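Local atomic coordinates of dual oxidase maturation factor 1 (Homo sapiens, PDB entry 7D3F), a protein that probably supports the maturation of the dual oxidase DUOX1 and its transport from the endoplasmic reticulum to the plasma membrane. Residues 65-70 against 185-190; 136-141 against 161-166; 155-160 against 234-239; 171-176 against 226-231. All coordinates share one frame; numbering follows the deposited sequence.

Interaction 1: residues 65-70 against 185-190; sequences AAILAV and WVAFLC
F188 carries its CG anti to the backbone N (chi1 179°), while L68 on the facing helix holds its own CG anti to the carbonyl carbon, and these two torsions direct F188 CG and L68 CG to where the two helices meet. The methyl L68 CD2 lies over one face of the phenyl ring, 4.0 Å from the F188 centroid and only 16° off the ring normal, a CH-pi contact displaced somewhat toward the rim. The branch point follows it, with L68 CG 3.6 Å from F188 CE1, and L68 CD1 lies against CE1 and CZ of the same ring. A second aromatic residue, three positions earlier, meets the same methyl: W185 CZ3 is 4.0 Å from L68 CD2. Beside this aromatic pair, I67 brings CG2 to within 3.8 Å of F188 CB. On its other branch, I67 CD1 lies 4.0 Å from A187 O and 4.3 Å from A187 CB.

The backbones come closest at I67 and F188, whose CA atoms are 6.4 Å apart. No hydrogen bond passes between the segments, so the contact rests on apolar packing. L68 also touches I27 and F31 of helix 22-41, whereas I67 reaches T213 and Q217 of helix 203-229, so each of these residues serves more than one interface. With local axes 9.6 Å apart and running at 161°, the arrangement is that of two antiparallel helices in a multi-helix bundle, here between segments predicted to span the membrane.

Interaction 2: residues 136-141 against 161-166; sequences ENYAEE and FTPRSP
Y138 meets F161, T162 and P163 through its ring. The backbone oxygen F161 O sits 3.3 Å above one face of the Y138 ring, nearer the rim than the centre. The phenol oxygen is engaged outside the two segments, in a hydrogen bond from Y138 OH to A158 O.

Three apolar contacts line the ring. F161 CB lies 3.6 Å from Y138 CZ, T162 CG2 is in the ring plane at the edge, 3.8 Å from Y138 CE2, and P163 CD approaches Y138 CD2 at 3.9 Å. Y138 holds its CG anti to the backbone N (chi1 -169°), on a CB that points toward residues 161-166.

Hydrogen bonds within each segment shape the two sides. N137 is the N-cap: E140 N meets a lone pair of N137 OD1 within the plane of the amide, at 3.0 Å. In the other segment, a type I turn runs from T162 to S165, closed by S165 N to T162 O at 3.2 Å, and T162 OG1 bonds to E159 O of the preceding helix.

The contact thus joins the first turn of helix 138-148 to the loop between helices 152-160 and 169-199, with Y138 also against F130 of strand 122-131 and F161 against L101 and V103 of strand 94-103.

Interaction 3: residues 155-160 against 234-239; sequences LYLAEK and CPLHLG
Y156 and K160, one helical turn apart, reach across to the backbone of residues 235-237 and make the closely fitted part of this contact. The phenol oxygen Y156 OH accepts a hydrogen bond from H237 N at 2.8 Å, with an N-H...O angle of 150°. K160 NZ donates to P235 O at 3.0 Å, approaching from out of the carbonyl plane. Apolar packing accompanies these bonds. L238 CD2 is 3.7 Å from Y156 CD1, and the aliphatic part of K160 lies alongside L236, the two chains pointing opposite ways, with K160 CG 3.6 Å from L236 CD2. A bend at chi2 (-71°) brings K160 CD to 3.7 Å from the same L236 CD2. Both polar ends have further partners outside the two segments: K160 NZ in a salt bridge and Y156 OH in a hydrogen bond, each with an acidic side chain of another protein chain.

The rest is looser. L157 meets the strand through longer contacts, its CD2 4.3 Å from L236 CD2 and its CG equally far from L238 CD2. On the partly exposed flank, the H237 imidazole leads away from the helix and stacks on an aromatic side chain of the other protein chain, and P235 packs on an aromatic side chain of that chain. C234 SG, disulfide-bonded to C167, comes no nearer to K160 NZ than 4.0 Å.

Residues 155-160 run nearly antiparallel (169°) to residues 236-238, an outermost strand of this chain's sheet. L236 pairs by backbone hydrogen bonds with L243 of strand 241-247, and L157, L236 and L238 together pack on I99 and L101 of strand 94-103.

Interaction 4: residues 171-176 against 226-231; sequences RQYRLA and MATSLT
A227 and A176 meet where helices 169-199 and 203-229, an antiparallel helical hairpin joined by a very short connection, come together near its far end. Their CA atoms are 5.4 Å apart, a close approach that small side chains permit, and A227 CB touches A176 CB at 3.5 Å. The carbonyl oxygen of A227 also lies 3.6 Å from Q172 CB.

T228 comes next. Its methyl CG2 is anti to the carbonyl carbon and meets Y173 CE1 at 3.5 Å, the two side chains crossing at about a right angle; it also packs against A176 CB, 3.7 Å away. The hydroxyl T228 OG1 bonds to F224 O within its own helix. Y173 leaves its backbone pointing away from residues 226-231, yet its ring swings back to make this contact.

L230 follows, taking a marginal part with its CB directed at residues 171-176. T231 closes the segment. Its side chain and that of Q172 lie side by side with their ends pointing opposite ways, the methyl T231 CG2 lying 3.5 Å from Q172 CB and 3.8 Å from Q172 CG.

Interactions 2, 3 and 4 form a connected group in or next to the part predicted to be extracellular, while interaction 1 lies apart among helices predicted to span the membrane, its centre 21 Å from that of interaction 4, with which it shares helix 169-199. Interactions 2 and 3 touch directly: Y138 OH is 2.9 Å from A158 O, and S165 OG is 3.1 Å from K160 O. Interaction 2 reaches interaction 4 by packing of F161 CE1 on Y173 CD2 at 3.7 Å. The disulfide of C234 ties the loop before helix 169-199 to the segment that follows helix 203-229. Of the attached glycans, one N-acetylglucosamine comes within about 9 Å of the L238 side chain in interaction 3.

Interaction 1: residues 65-70 against 185-190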
loop_
_atom_site.group_PDB
_atom_site.type_symbol
_atom_site.label_atom_id
_atom_site.label_comp_id
_atom_site.label_asym_id
_atom_site.label_seq_id
_atom_site.Cartn_x
_atom_site.Cartn_y
_atom_site.Cartn_z
ATOM N N ALA B 65 20.271 13.096 2.780
ATOM C CA ALA B 65 19.783 13.639 1.523
ATOM C C ALA B 65 20.561 13.041 0.369
ATOM O O ALA B 65 19.976 12.451 -0.552
ATOM C CB ALA B 65 19.896 15.162 1.523
ATOM N N ALA B 66 21.893 13.085 0.470
ATOM C CA ALA B 66 22.729 12.591 -0.613
ATOM C C ALA B 66 22.317 11.177 -0.978
ATOM O O ALA B 66 21.952 10.904 -2.130
ATOM C CB ALA B 66 24.203 12.646 -0.211
ATOM N N ILE B 67 22.249 10.297 0.027
ATOM C CA ILE B 67 21.913 8.902 -0.236
ATOM C C ILE B 67 20.611 8.834 -1.018
ATOM O O ILE B 67 20.564 8.324 -2.146
ATOM C CB ILE B 67 21.827 8.105 1.077
ATOM C CG1 ILE B 67 23.194 8.056 1.764
ATOM C CG2 ILE B 67 21.307 6.699 0.817
ATOM C CD1 ILE B 67 23.200 7.268 3.063
ATOM N N LEU B 68 19.562 9.455 -0.472
ATOM C CA LEU B 68 18.266 9.398 -1.131
ATOM C C LEU B 68 18.362 9.961 -2.538
ATOM O O LEU B 68 17.942 9.318 -3.508
ATOM C CB LEU B 68 17.220 10.147 -0.308
ATOM C CG LEU B 68 16.711 9.418 0.938
ATOM C CD1 LEU B 68 15.631 10.229 1.636
ATOM C CD2 LEU B 68 16.196 8.033 0.574
ATOM N N ALA B 69 18.988 11.133 -2.677
ATOM C CA ALA B 69 19.117 11.729 -3.999
ATOM C C ALA B 69 19.885 10.796 -4.920
ATOM O O ALA B 69 19.447 10.510 -6.043
ATOM C CB ALA B 69 19.807 13.089 -3.898
ATOM N N VAL B 70 20.996 10.248 -4.425
ATOM C CA VAL B 70 21.815 9.379 -5.259
ATOM C C VAL B 70 21.051 8.109 -5.603
ATOM O O VAL B 70 21.266 7.511 -6.665
ATOM C CB VAL B 70 23.156 9.101 -4.551
ATOM C CG1 VAL B 70 23.512 7.632 -4.599
ATOM C CG2 VAL B 70 24.261 9.949 -5.174
ATOM N N TRP B 185 19.704 1.581 -0.252
ATOM C CA TRP B 185 18.647 1.508 0.751
ATOM C C TRP B 185 19.174 0.949 2.067
ATOM O O TRP B 185 18.795 1.418 3.148
ATOM C CB TRP B 185 17.479 0.669 0.236
ATOM C CG TRP B 185 16.532 1.437 -0.633
ATOM C CD1 TRP B 185 16.259 1.211 -1.950
ATOM C CD2 TRP B 185 15.740 2.566 -0.246
ATOM N NE1 TRP B 185 15.340 2.126 -2.407
ATOM C CE2 TRP B 185 15.005 2.969 -1.380
ATOM C CE3 TRP B 185 15.577 3.274 0.948
ATOM C CZ2 TRP B 185 14.124 4.048 -1.353
ATOM C CZ3 TRP B 185 14.702 4.344 0.973
ATOM C CH2 TRP B 185 13.987 4.721 -0.170
ATOM N N VAL B 186 20.049 -0.058 1.995
ATOM C CA VAL B 186 20.681 -0.568 3.210
ATOM C C VAL B 186 21.504 0.528 3.879
ATOM O O VAL B 186 21.495 0.672 5.108
ATOM C CB VAL B 186 21.535 -1.810 2.894
ATOM C CG1 VAL B 186 22.286 -2.264 4.134
ATOM C CG2 VAL B 186 20.659 -2.933 2.366
ATOM N N ALA B 187 22.226 1.317 3.080
ATOM C CA ALA B 187 23.010 2.420 3.627
ATOM C C ALA B 187 22.117 3.469 4.280
ATOM O O ALA B 187 22.469 4.030 5.322
ATOM C CB ALA B 187 23.865 3.052 2.530
ATOM N N PHE B 188 20.965 3.758 3.674
ATOM C CA PHE B 188 20.029 4.713 4.263
ATOM C C PHE B 188 19.470 4.196 5.585
ATOM O O PHE B 188 19.325 4.960 6.549
ATOM C CB PHE B 188 18.900 5.012 3.278
ATOM C CG PHE B 188 17.865 5.964 3.807
ATOM C CD1 PHE B 188 18.114 7.326 3.853
ATOM C CD2 PHE B 188 16.639 5.498 4.251
ATOM C CE1 PHE B 188 17.164 8.204 4.338
ATOM C CE2 PHE B 188 15.683 6.371 4.735
ATOM C CZ PHE B 188 15.946 7.725 4.779
ATOM N N LEU B 189 19.144 2.903 5.647
ATOM C CA LEU B 189 18.688 2.318 6.904
ATOM C C LEU B 189 19.778 2.388 7.968
ATOM O O LEU B 189 19.502 2.681 9.139
ATOM C CB LEU B 189 18.243 0.873 6.678
ATOM C CG LEU B 189 17.775 0.095 7.911
ATOM C CD1 LEU B 189 16.408 -0.522 7.667
ATOM C CD2 LEU B 189 18.789 -0.975 8.287
ATOM N N CYS B 190 21.027 2.121 7.577
ATOM C CA CYS B 190 22.137 2.229 8.518
ATOM C C CYS B 190 22.332 3.670 8.975
ATOM O O CYS B 190 22.696 3.914 10.128
ATOM C CB CYS B 190 23.417 1.682 7.887
ATOM S SG CYS B 190 23.398 -0.099 7.579
#

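Interaction 2: residues 136-141 against 161-166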
loop_
_atom_site.group_PDB
_atom_site.type_symbol
_atom_site.label_atom_id
_atom_site.label_comp_id
_atom_site.label_asym_id
_atom_site.label_seq_id
_atom_site.Cartn_x
_atom_site.Cartn_y
_atom_site.Cartn_z
ATOM N N GLU B 136 8.301 -3.538 -13.871
ATOM C CA GLU B 136 8.082 -2.655 -15.007
ATOM C C GLU B 136 8.651 -3.311 -16.259
ATOM O O GLU B 136 9.769 -3.836 -16.238
ATOM C CB GLU B 136 8.736 -1.290 -14.777
ATOM C CG GLU B 136 8.508 -0.718 -13.384
ATOM C CD GLU B 136 7.050 -0.410 -13.110
ATOM O OE1 GLU B 136 6.474 0.435 -13.828
ATOM O OE2 GLU B 136 6.477 -1.022 -12.185
ATOM N N ASN B 137 7.882 -3.282 -17.343
ATOM C CA ASN B 137 8.276 -3.910 -18.599
ATOM C C ASN B 137 8.887 -2.844 -19.501
ATOM O O ASN B 137 8.186 -1.938 -19.965
ATOM C CB ASN B 137 7.079 -4.582 -19.269
ATOM C CG ASN B 137 7.489 -5.671 -20.243
ATOM O OD1 ASN B 137 7.618 -5.432 -21.444
ATOM N ND2 ASN B 137 7.699 -6.877 -19.727
ATOM N N TYR B 138 10.197 -2.950 -19.744
ATOM C CA TYR B 138 10.870 -1.974 -20.596
ATOM C C TYR B 138 10.361 -2.047 -22.030
ATOM O O TYR B 138 10.212 -1.017 -22.697
ATOM C CB TYR B 138 12.384 -2.187 -20.556
ATOM C CG TYR B 138 13.170 -1.060 -21.191
ATOM C CD1 TYR B 138 13.707 -0.042 -20.416
ATOM C CD2 TYR B 138 13.371 -1.011 -22.566
ATOM C CE1 TYR B 138 14.424 0.988 -20.989
ATOM C CE2 TYR B 138 14.082 0.019 -23.148
ATOM C CZ TYR B 138 14.606 1.015 -22.355
ATOM O OH TYR B 138 15.316 2.043 -22.932
ATOM N N ALA B 139 10.110 -3.261 -22.527
ATOM C CA ALA B 139 9.619 -3.417 -23.892
ATOM C C ALA B 139 8.256 -2.757 -24.065
ATOM O O ALA B 139 7.989 -2.129 -25.097
ATOM C CB ALA B 139 9.553 -4.899 -24.258
ATOM N N GLU B 140 7.382 -2.887 -23.065
ATOM C CA GLU B 140 6.080 -2.232 -23.127
ATOM C C GLU B 140 6.226 -0.716 -23.170
ATOM O O GLU B 140 5.525 -0.038 -23.929
ATOM C CB GLU B 140 5.222 -2.656 -21.936
ATOM C CG GLU B 140 3.904 -1.908 -21.827
ATOM C CD GLU B 140 3.169 -2.208 -20.536
ATOM O OE1 GLU B 140 3.499 -3.221 -19.883
ATOM O OE2 GLU B 140 2.267 -1.427 -20.170
ATOM N N GLU B 141 7.130 -0.164 -22.356
ATOM C CA GLU B 141 7.346 1.278 -22.363
ATOM C C GLU B 141 7.911 1.750 -23.697
ATOM O O GLU B 141 7.521 2.808 -24.202
ATOM C CB GLU B 141 8.264 1.678 -21.209
ATOM C CG GLU B 141 7.527 1.926 -19.902
ATOM C CD GLU B 141 8.464 2.180 -18.740
ATOM O OE1 GLU B 141 8.994 1.198 -18.180
ATOM O OE2 GLU B 141 8.675 3.360 -18.390
ATOM N N PHE B 161 18.451 0.318 -25.386
ATOM C CA PHE B 161 18.352 -0.287 -24.065
ATOM C C PHE B 161 17.225 -1.307 -23.956
ATOM O O PHE B 161 16.894 -1.730 -22.844
ATOM C CB PHE B 161 18.171 0.795 -22.998
ATOM C CG PHE B 161 19.427 1.548 -22.679
ATOM C CD1 PHE B 161 20.228 1.163 -21.617
ATOM C CD2 PHE B 161 19.805 2.641 -23.438
ATOM C CE1 PHE B 161 21.386 1.855 -21.319
ATOM C CE2 PHE B 161 20.961 3.336 -23.145
ATOM C CZ PHE B 161 21.753 2.943 -22.084
ATOM N N THR B 162 16.620 -1.704 -25.073
ATOM C CA THR B 162 15.581 -2.718 -25.023
ATOM C C THR B 162 16.183 -4.074 -24.652
ATOM O O THR B 162 17.353 -4.342 -24.942
ATOM C CB THR B 162 14.856 -2.820 -26.362
ATOM O OG1 THR B 162 15.813 -2.870 -27.428
ATOM C CG2 THR B 162 13.934 -1.625 -26.561
ATOM N N PRO B 163 15.408 -4.941 -23.995
ATOM C CA PRO B 163 15.949 -6.255 -23.606
ATOM C C PRO B 163 16.429 -7.090 -24.778
ATOM O O PRO B 163 17.395 -7.849 -24.629
ATOM C CB PRO B 163 14.765 -6.920 -22.889
ATOM C CG PRO B 163 13.924 -5.784 -22.414
ATOM C CD PRO B 163 14.052 -4.722 -23.464
ATOM N N ARG B 164 15.789 -6.977 -25.939
ATOM C CA ARG B 164 16.142 -7.786 -27.096
ATOM C C ARG B 164 17.114 -7.092 -28.042
ATOM O O ARG B 164 17.414 -7.644 -29.107
ATOM C CB ARG B 164 14.879 -8.186 -27.863
ATOM C CG ARG B 164 13.883 -9.013 -27.057
ATOM C CD ARG B 164 14.389 -10.426 -26.779
ATOM N NE ARG B 164 15.063 -10.541 -25.487
ATOM C CZ ARG B 164 16.368 -10.746 -25.335
ATOM N NH1 ARG B 164 17.152 -10.867 -26.398
ATOM N NH2 ARG B 164 16.889 -10.836 -24.119
ATOM N N SER B 165 17.607 -5.906 -27.692
ATOM C CA SER B 165 18.574 -5.231 -28.542
ATOM C C SER B 165 19.872 -6.037 -28.601
ATOM O O SER B 165 20.246 -6.694 -27.626
ATOM C CB SER B 165 18.859 -3.823 -28.026
ATOM O OG SER B 165 19.538 -3.861 -26.783
ATOM N N PRO B 166 20.572 -6.006 -29.740
ATOM C CA PRO B 166 21.771 -6.850 -29.885
ATOM C C PRO B 166 22.826 -6.622 -28.815
ATOM O O PRO B 166 23.466 -7.585 -28.377
ATOM C CB PRO B 166 22.287 -6.474 -31.280
ATOM C CG PRO B 166 21.066 -6.058 -32.018
ATOM C CD PRO B 166 20.197 -5.359 -31.009
#

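Interaction 3: residues 155-160 against 234-239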
loop_
_atom_site.group_PDB
_atom_site.type_symbol
_atom_site.label_atom_id
_atom_site.label_comp_id
_atom_site.label_asym_id
_atom_site.label_seq_id
_atom_site.Cartn_x
_atom_site.Cartn_y
_atom_site.Cartn_z
ATOM N N LEU B 155 13.859 7.659 -29.674
ATOM C CA LEU B 155 13.489 6.278 -29.967
ATOM C C LEU B 155 14.721 5.411 -30.183
ATOM O O LEU B 155 14.758 4.254 -29.754
ATOM C CB LEU B 155 12.575 6.224 -31.191
ATOM C CG LEU B 155 11.184 6.837 -31.033
ATOM C CD1 LEU B 155 10.387 6.675 -32.315
ATOM C CD2 LEU B 155 10.454 6.204 -29.859
ATOM N N TYR B 156 15.738 5.953 -30.854
ATOM C CA TYR B 156 16.968 5.204 -31.093
ATOM C C TYR B 156 17.667 4.860 -29.782
ATOM O O TYR B 156 18.035 3.702 -29.542
ATOM C CB TYR B 156 17.881 6.017 -32.012
ATOM C CG TYR B 156 19.321 5.560 -32.061
ATOM C CD1 TYR B 156 20.303 6.224 -31.337
ATOM C CD2 TYR B 156 19.701 4.481 -32.846
ATOM C CE1 TYR B 156 21.622 5.818 -31.383
ATOM C CE2 TYR B 156 21.018 4.067 -32.897
ATOM C CZ TYR B 156 21.974 4.740 -32.164
ATOM O OH TYR B 156 23.289 4.334 -32.213
ATOM N N LEU B 157 17.840 5.855 -28.909
ATOM C CA LEU B 157 18.504 5.595 -27.635
ATOM C C LEU B 157 17.668 4.695 -26.732
ATOM O O LEU B 157 18.229 3.939 -25.930
ATOM C CB LEU B 157 18.834 6.911 -26.932
ATOM C CG LEU B 157 20.060 7.648 -27.477
ATOM C CD1 LEU B 157 20.358 8.887 -26.651
ATOM C CD2 LEU B 157 21.267 6.722 -27.510
ATOM N N ALA B 158 16.338 4.757 -26.839
ATOM C CA ALA B 158 15.496 3.865 -26.051
ATOM C C ALA B 158 15.580 2.431 -26.560
ATOM O O ALA B 158 15.636 1.486 -25.765
ATOM C CB ALA B 158 14.049 4.358 -26.067
ATOM N N GLU B 159 15.585 2.251 -27.884
ATOM C CA GLU B 159 15.716 0.918 -28.459
ATOM C C GLU B 159 17.090 0.329 -28.181
ATOM O O GLU B 159 17.242 -0.897 -28.141
ATOM C CB GLU B 159 15.450 0.976 -29.964
ATOM C CG GLU B 159 15.101 -0.360 -30.605
ATOM C CD GLU B 159 16.295 -1.029 -31.256
ATOM O OE1 GLU B 159 16.738 -2.082 -30.752
ATOM O OE2 GLU B 159 16.791 -0.497 -32.271
ATOM N N LYS B 160 18.100 1.183 -27.992
ATOM C CA LYS B 160 19.418 0.688 -27.608
ATOM C C LYS B 160 19.386 -0.038 -26.267
ATOM O O LYS B 160 20.210 -0.927 -26.027
ATOM C CB LYS B 160 20.416 1.843 -27.561
ATOM C CG LYS B 160 20.977 2.229 -28.916
ATOM C CD LYS B 160 21.923 1.158 -29.434
ATOM C CE LYS B 160 22.573 1.581 -30.739
ATOM N NZ LYS B 160 23.664 0.653 -31.146
ATOM N N CYS B 234 28.922 -1.216 -26.755
ATOM C CA CYS B 234 27.745 -0.911 -27.559
ATOM C C CYS B 234 27.934 0.448 -28.210
ATOM O O CYS B 234 27.840 1.477 -27.521
ATOM C CB CYS B 234 26.474 -0.919 -26.706
ATOM S SG CYS B 234 24.941 -0.766 -27.670
ATOM N N PRO B 235 28.184 0.512 -29.520
ATOM C CA PRO B 235 28.434 1.802 -30.178
ATOM C C PRO B 235 27.140 2.580 -30.361
ATOM O O PRO B 235 26.225 2.135 -31.057
ATOM C CB PRO B 235 29.046 1.396 -31.524
ATOM C CG PRO B 235 28.491 0.037 -31.788
ATOM C CD PRO B 235 28.331 -0.625 -30.444
ATOM N N LEU B 236 27.066 3.748 -29.728
ATOM C CA LEU B 236 25.947 4.666 -29.890
ATOM C C LEU B 236 26.366 5.723 -30.904
ATOM O O LEU B 236 27.206 6.575 -30.604
ATOM C CB LEU B 236 25.569 5.308 -28.557
ATOM C CG LEU B 236 25.329 4.380 -27.365
ATOM C CD1 LEU B 236 25.136 5.190 -26.093
ATOM C CD2 LEU B 236 24.131 3.484 -27.614
ATOM N N HIS B 237 25.798 5.660 -32.104
ATOM C CA HIS B 237 26.133 6.591 -33.175
ATOM C C HIS B 237 24.890 7.373 -33.566
ATOM O O HIS B 237 23.902 6.788 -34.021
ATOM C CB HIS B 237 26.712 5.857 -34.385
ATOM C CG HIS B 237 28.122 5.395 -34.193
ATOM N ND1 HIS B 237 28.453 4.324 -33.391
ATOM C CD2 HIS B 237 29.289 5.865 -34.694
ATOM C CE1 HIS B 237 29.763 4.150 -33.410
ATOM N NE2 HIS B 237 30.293 5.072 -34.194
ATOM N N LEU B 238 24.944 8.690 -33.390
ATOM C CA LEU B 238 23.865 9.583 -33.784
ATOM C C LEU B 238 24.415 10.605 -34.768
ATOM O O LEU B 238 25.433 11.253 -34.492
ATOM C CB LEU B 238 23.245 10.277 -32.568
ATOM C CG LEU B 238 22.785 9.342 -31.445
ATOM C CD1 LEU B 238 23.788 9.336 -30.299
ATOM C CD2 LEU B 238 21.394 9.711 -30.950
ATOM N N GLY B 239 23.749 10.738 -35.909
ATOM C CA GLY B 239 24.224 11.648 -36.935
ATOM C C GLY B 239 25.619 11.259 -37.380
ATOM O O GLY B 239 25.862 10.138 -37.843
#

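Interaction 4: residues 171-176 against 226-231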
loop_
_atom_site.group_PDB
_atom_site.type_symbol
_atom_site.label_atom_id
_atom_site.label_comp_id
_atom_site.label_asym_id
_atom_site.label_seq_id
_atom_site.Cartn_x
_atom_site.Cartn_y
_atom_site.Cartn_z
ATOM N N ARG B 171 20.374 -5.812 -19.694
ATOM C CA ARG B 171 20.506 -6.760 -18.591
ATOM C C ARG B 171 21.520 -6.275 -17.563
ATOM O O ARG B 171 21.240 -6.251 -16.357
ATOM C CB ARG B 171 20.909 -8.135 -19.126
ATOM C CG ARG B 171 21.172 -9.160 -18.031
ATOM C CD ARG B 171 22.180 -10.211 -18.472
ATOM N NE ARG B 171 21.635 -11.128 -19.469
ATOM C CZ ARG B 171 21.033 -12.275 -19.173
ATOM N NH1 ARG B 171 20.893 -12.646 -17.908
ATOM N NH2 ARG B 171 20.568 -13.052 -20.142
ATOM N N GLN B 172 22.712 -5.893 -18.025
ATOM C CA GLN B 172 23.763 -5.480 -17.104
ATOM C C GLN B 172 23.383 -4.210 -16.359
ATOM O O GLN B 172 23.594 -4.108 -15.145
ATOM C CB GLN B 172 25.078 -5.290 -17.856
ATOM C CG GLN B 172 25.666 -6.582 -18.390
ATOM C CD GLN B 172 25.978 -7.576 -17.288
ATOM O OE1 GLN B 172 26.614 -7.234 -16.292
ATOM N NE2 GLN B 172 25.525 -8.812 -17.460
ATOM N N TYR B 173 22.816 -3.226 -17.065
ATOM C CA TYR B 173 22.424 -1.990 -16.402
ATOM C C TYR B 173 21.291 -2.224 -15.412
ATOM O O TYR B 173 21.280 -1.633 -14.328
ATOM C CB TYR B 173 22.039 -0.934 -17.435
ATOM C CG TYR B 173 23.180 -0.012 -17.798
ATOM C CD1 TYR B 173 23.767 0.802 -16.838
ATOM C CD2 TYR B 173 23.669 0.049 -19.095
ATOM C CE1 TYR B 173 24.809 1.651 -17.159
ATOM C CE2 TYR B 173 24.712 0.894 -19.427
ATOM C CZ TYR B 173 25.278 1.692 -18.454
ATOM O OH TYR B 173 26.316 2.535 -18.781
ATOM N N ARG B 174 20.334 -3.089 -15.756
ATOM C CA ARG B 174 19.244 -3.400 -14.839
ATOM C C ARG B 174 19.769 -4.071 -13.576
ATOM O O ARG B 174 19.387 -3.702 -12.459
ATOM C CB ARG B 174 18.218 -4.282 -15.549
ATOM C CG ARG B 174 17.019 -4.695 -14.715
ATOM C CD ARG B 174 15.908 -5.202 -15.623
ATOM N NE ARG B 174 14.861 -5.911 -14.896
ATOM C CZ ARG B 174 14.776 -7.235 -14.817
ATOM N NH1 ARG B 174 15.677 -7.996 -15.423
ATOM N NH2 ARG B 174 13.788 -7.800 -14.137
ATOM N N LEU B 175 20.665 -5.050 -13.734
ATOM C CA LEU B 175 21.249 -5.722 -12.577
ATOM C C LEU B 175 22.028 -4.742 -11.706
ATOM O O LEU B 175 21.871 -4.714 -10.475
ATOM C CB LEU B 175 22.155 -6.861 -13.048
ATOM C CG LEU B 175 22.875 -7.695 -11.990
ATOM C CD1 LEU B 175 21.928 -8.714 -11.382
ATOM C CD2 LEU B 175 24.098 -8.378 -12.586
ATOM N N ALA B 176 22.873 -3.922 -12.340
ATOM C CA ALA B 176 23.684 -2.959 -11.604
ATOM C C ALA B 176 22.809 -1.977 -10.844
ATOM O O ALA B 176 23.024 -1.731 -9.655
ATOM C CB ALA B 176 24.612 -2.216 -12.563
ATOM N N MET B 226 31.526 -2.527 -11.435
ATOM C CA MET B 226 31.854 -3.856 -11.942
ATOM C C MET B 226 30.779 -4.377 -12.887
ATOM O O MET B 226 31.093 -4.996 -13.909
ATOM C CB MET B 226 32.066 -4.826 -10.780
ATOM C CG MET B 226 33.282 -4.517 -9.914
ATOM S SD MET B 226 34.844 -4.527 -10.819
ATOM C CE MET B 226 35.152 -2.771 -11.012
ATOM N N ALA B 227 29.505 -4.135 -12.571
ATOM C CA ALA B 227 28.432 -4.663 -13.403
ATOM C C ALA B 227 28.258 -3.873 -14.694
ATOM O O ALA B 227 27.871 -4.452 -15.715
ATOM C CB ALA B 227 27.122 -4.689 -12.617
ATOM N N THR B 228 28.530 -2.566 -14.683
ATOM C CA THR B 228 28.444 -1.777 -15.904
ATOM C C THR B 228 29.716 -1.830 -16.738
ATOM O O THR B 228 29.692 -1.406 -17.899
ATOM C CB THR B 228 28.116 -0.317 -15.572
ATOM O OG1 THR B 228 29.118 0.216 -14.697
ATOM C CG2 THR B 228 26.755 -0.220 -14.897
ATOM N N SER B 229 30.820 -2.333 -16.185
ATOM C CA SER B 229 32.053 -2.476 -16.947
ATOM C C SER B 229 32.139 -3.796 -17.702
ATOM O O SER B 229 32.870 -3.879 -18.695
ATOM C CB SER B 229 33.265 -2.343 -16.021
ATOM O OG SER B 229 33.241 -3.330 -15.005
ATOM N N LEU B 230 31.412 -4.825 -17.257
ATOM C CA LEU B 230 31.439 -6.124 -17.919
ATOM C C LEU B 230 30.721 -6.123 -19.263
ATOM O O LEU B 230 30.833 -7.107 -20.003
ATOM C CB LEU B 230 30.821 -7.188 -17.009
ATOM C CG LEU B 230 31.625 -7.589 -15.772
ATOM C CD1 LEU B 230 30.763 -8.389 -14.808
ATOM C CD2 LEU B 230 32.859 -8.384 -16.173
ATOM N N THR B 231 29.992 -5.060 -19.591
ATOM C CA THR B 231 29.233 -5.025 -20.832
ATOM C C THR B 231 30.163 -4.964 -22.037
ATOM O O THR B 231 31.218 -4.325 -21.998
ATOM C CB THR B 231 28.296 -3.817 -20.852
ATOM O OG1 THR B 231 29.023 -2.656 -21.271
ATOM C CG2 THR B 231 27.727 -3.567 -19.469
#